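Local coordinates for helix-turn-helix domain-containing protein (Shewanella amazonensis SB2B, PDB 3KE2) that is of unknown function but, carrying a winged helix-turn-helix domain, probably binds DNA, at residues Lys14-Lys17 and Ala18-Lys22. Numbering follows the deposited sequence.
Sequences KQHK and AFLRK
Leu-20 lies one helical turn beyond His-16 and meets its imidazole by a CH-pi contact: CD1 stands 4.2 Å from the ring centroid, only 19° off the ring normal, though displaced toward the rim. With CG anti to the backbone N (chi1 -171°), the His-16 ring swings forward along the helix to Leu-20, and its NE2 comes 3.9 Å from Leu-20 CG. Phe-19 CD2 lies at the edge of the imidazole, near its plane, 4.3 Å from His-16 CD2. Were Leu-20 cut back to alanine, the imidazole face would probably lose its methyl partner and the ring would be freer to turn.

Four i to i+4 backbone bonds join the two segments within helix 14-31; the straightest runs from Leu-20 N to His-16 O (2.9 Å, 168°). In the one Arg-21 conformer given, the chain bends back toward the N-terminus and NH2 donates to a water at 2.7 Å, in the guanidinium plane; the water's link to Lys-14 O is weak, and the bridge doubtful.

Leu-20 of helix 14-31 packs on Trp-90 and Val-98 of helix 88-102, while Lys-17 and Arg-21 both touch Leu-102. His-16 and Phe-19 meet Asp-59 of the second subunit, and Phe-19 also packs on Ile-60 of its own chain.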
ATOM      1  N   LYS A  14      11.136   6.191  -5.339  1.00 26.59           N
ATOM      2  CA  LYS A  14      10.812   5.195  -6.362  1.00 26.78           C
ATOM      3  C   LYS A  14       9.841   4.157  -5.821  1.00 26.29           C
ATOM      4  O   LYS A  14       8.927   3.712  -6.510  1.00 25.78           O
ATOM      5  CB  LYS A  14      12.081   4.486  -6.862  1.00 26.93           C
ATOM      6  CG  LYS A  14      11.779   3.264  -7.748  1.00 28.59           C
ATOM      7  CD  LYS A  14      13.026   2.436  -8.153  1.00 30.20           C
ATOM      8  CE  LYS A  14      12.575   1.145  -8.917  1.00 30.48           C
ATOM      9  NZ  LYS A  14      13.703   0.295  -9.405  1.00 29.97           N
ATOM     10  N   GLN A  15      10.071   3.767  -4.575  1.00 26.12           N
ATOM     11  CA  GLN A  15       9.258   2.769  -3.924  1.00 25.80           C
ATOM     12  C   GLN A  15       7.823   3.274  -3.789  1.00 24.66           C
ATOM     13  O   GLN A  15       6.870   2.553  -4.054  1.00 24.26           O
ATOM     14  CB  GLN A  15       9.818   2.484  -2.548  1.00 26.50           C
ATOM     15  CG  GLN A  15       9.424   1.151  -2.013  1.00 28.50           C
ATOM     16  CD  GLN A  15      10.271   0.044  -2.580  1.00 30.67           C
ATOM     17  OE1 GLN A  15       9.769  -0.812  -3.308  1.00 31.84           O
ATOM     18  NE2 GLN A  15      11.580   0.076  -2.285  1.00 29.68           N
ATOM     19  N   HIS A  16       7.692   4.535  -3.385  1.00 23.66           N
ATOM     20  CA  HIS A  16       6.392   5.168  -3.186  1.00 23.04           C
ATOM     21  C   HIS A  16       5.689   5.370  -4.529  1.00 22.76           C
ATOM     22  O   HIS A  16       4.455   5.181  -4.644  1.00 22.04           O
ATOM     23  CB  HIS A  16       6.566   6.481  -2.399  1.00 22.83           C
ATOM     24  CG  HIS A  16       5.283   7.110  -1.954  1.00 23.76           C
ATOM     25  ND1 HIS A  16       5.141   8.470  -1.777  1.00 25.99           N
ATOM     26  CD2 HIS A  16       4.064   6.573  -1.706  1.00 24.03           C
ATOM     27  CE1 HIS A  16       3.897   8.737  -1.414  1.00 25.92           C
ATOM     28  NE2 HIS A  16       3.220   7.605  -1.379  1.00 24.44           N
ATOM     29  N   LYS A  17       6.487   5.720  -5.543  1.00 22.28           N
ATOM     30  CA  LYS A  17       5.991   5.939  -6.890  1.00 21.91           C
ATOM     31  C   LYS A  17       5.369   4.627  -7.351  1.00 21.01           C
ATOM     32  O   LYS A  17       4.238   4.607  -7.824  1.00 20.82           O
ATOM     33  CB  LYS A  17       7.132   6.426  -7.821  1.00 22.40           C
ATOM     34  CG  LYS A  17       6.683   6.970  -9.201  1.00 24.04           C
ATOM     35  CD  LYS A  17       7.862   7.443 -10.090  1.00 26.28           C
ATOM     36  CE  LYS A  17       7.354   7.962 -11.462  1.00 27.70           C
ATOM     37  NZ  LYS A  17       8.447   8.302 -12.434  1.00 28.15           N
ATOM     38  N   ALA A  18       6.092   3.526  -7.138  1.00 20.34           N
ATOM     39  CA  ALA A  18       5.625   2.188  -7.533  1.00 19.91           C
ATOM     40  C   ALA A  18       4.349   1.794  -6.833  1.00 19.42           C
ATOM     41  O   ALA A  18       3.546   1.068  -7.385  1.00 20.80           O
ATOM     42  CB  ALA A  18       6.713   1.124  -7.280  1.00 19.73           C
ATOM     43  N   PHE A  19       4.178   2.243  -5.605  1.00 18.69           N
ATOM     44  CA  PHE A  19       2.975   1.949  -4.826  1.00 17.54           C
ATOM     45  C   PHE A  19       1.783   2.715  -5.389  1.00 16.96           C
ATOM     46  O   PHE A  19       0.729   2.151  -5.617  1.00 16.54           O
ATOM     47  CB  PHE A  19       3.230   2.289  -3.338  1.00 17.52           C
ATOM     48  CG  PHE A  19       2.018   2.148  -2.438  1.00 17.36           C
ATOM     49  CD1 PHE A  19       1.634   0.909  -1.956  1.00 16.36           C
ATOM     50  CD2 PHE A  19       1.292   3.279  -2.038  1.00 16.98           C
ATOM     51  CE1 PHE A  19       0.526   0.789  -1.141  1.00 16.61           C
ATOM     52  CE2 PHE A  19       0.198   3.159  -1.218  1.00 17.27           C
ATOM     53  CZ  PHE A  19      -0.191   1.916  -0.773  1.00 17.16           C
ATOM     54  N   LEU A  20       1.956   4.004  -5.622  1.00 16.71           N
ATOM     55  CA  LEU A  20       0.876   4.802  -6.160  1.00 17.22           C
ATOM     56  C   LEU A  20       0.465   4.304  -7.564  1.00 18.20           C
ATOM     57  O   LEU A  20      -0.692   4.468  -7.974  1.00 18.16           O
ATOM     58  CB  LEU A  20       1.270   6.282  -6.195  1.00 17.07           C
ATOM     59  CG  LEU A  20       1.492   6.986  -4.844  1.00 16.58           C
ATOM     60  CD1 LEU A  20       2.095   8.342  -5.090  1.00 16.12           C
ATOM     61  CD2 LEU A  20       0.208   7.109  -4.017  1.00 14.61           C
ATOM     62  N   ARG A  21       1.408   3.703  -8.295  1.00 18.87           N
ATOM     63  CA  ARG A  21       1.140   3.153  -9.614  0.50 18.97           C
ATOM     64  C   ARG A  21       0.127   2.045  -9.471  1.00 19.10           C
ATOM     65  O   ARG A  21      -0.826   1.937 -10.240  1.00 19.06           O
ATOM     66  CB  ARG A  21       2.433   2.605 -10.253  0.50 19.34           C
ATOM     67  CG  ARG A  21       2.269   1.991 -11.679  0.50 18.92           C
ATOM     68  CD  ARG A  21       3.610   1.475 -12.296  0.50 18.48           C
ATOM     69  NE  ARG A  21       4.676   2.485 -12.291  0.50 18.15           N
ATOM     70  CZ  ARG A  21       5.753   2.432 -11.513  0.50 16.60           C
ATOM     71  NH1 ARG A  21       5.938   1.383 -10.736  0.50 16.83           N
ATOM     72  NH2 ARG A  21       6.669   3.390 -11.555  0.50 15.23           N
ATOM     73  N   LYS A  22       0.335   1.202  -8.459  1.00 18.83           N
ATOM     74  CA  LYS A  22      -0.576   0.081  -8.258  1.00 18.85           C
ATOM     75  C   LYS A  22      -1.932   0.622  -7.865  1.00 18.20           C
ATOM     76  O   LYS A  22      -2.938   0.137  -8.362  1.00 18.73           O
ATOM     77  CB  LYS A  22      -0.058  -0.933  -7.218  1.00 18.99           C
ATOM     78  CG  LYS A  22       1.404  -1.417  -7.444  1.00 21.30           C
ATOM     79  CD  LYS A  22       1.863  -2.457  -6.381  1.00 23.33           C
ATOM     80  CE  LYS A  22       3.407  -2.416  -6.094  1.00 24.41           C
ATOM     81  NZ  LYS A  22       4.289  -2.583  -7.272  1.00 26.82           N
TER
HETATM   82  O   HOH W   1       8.781   3.320  -9.848  1.00 31.90           O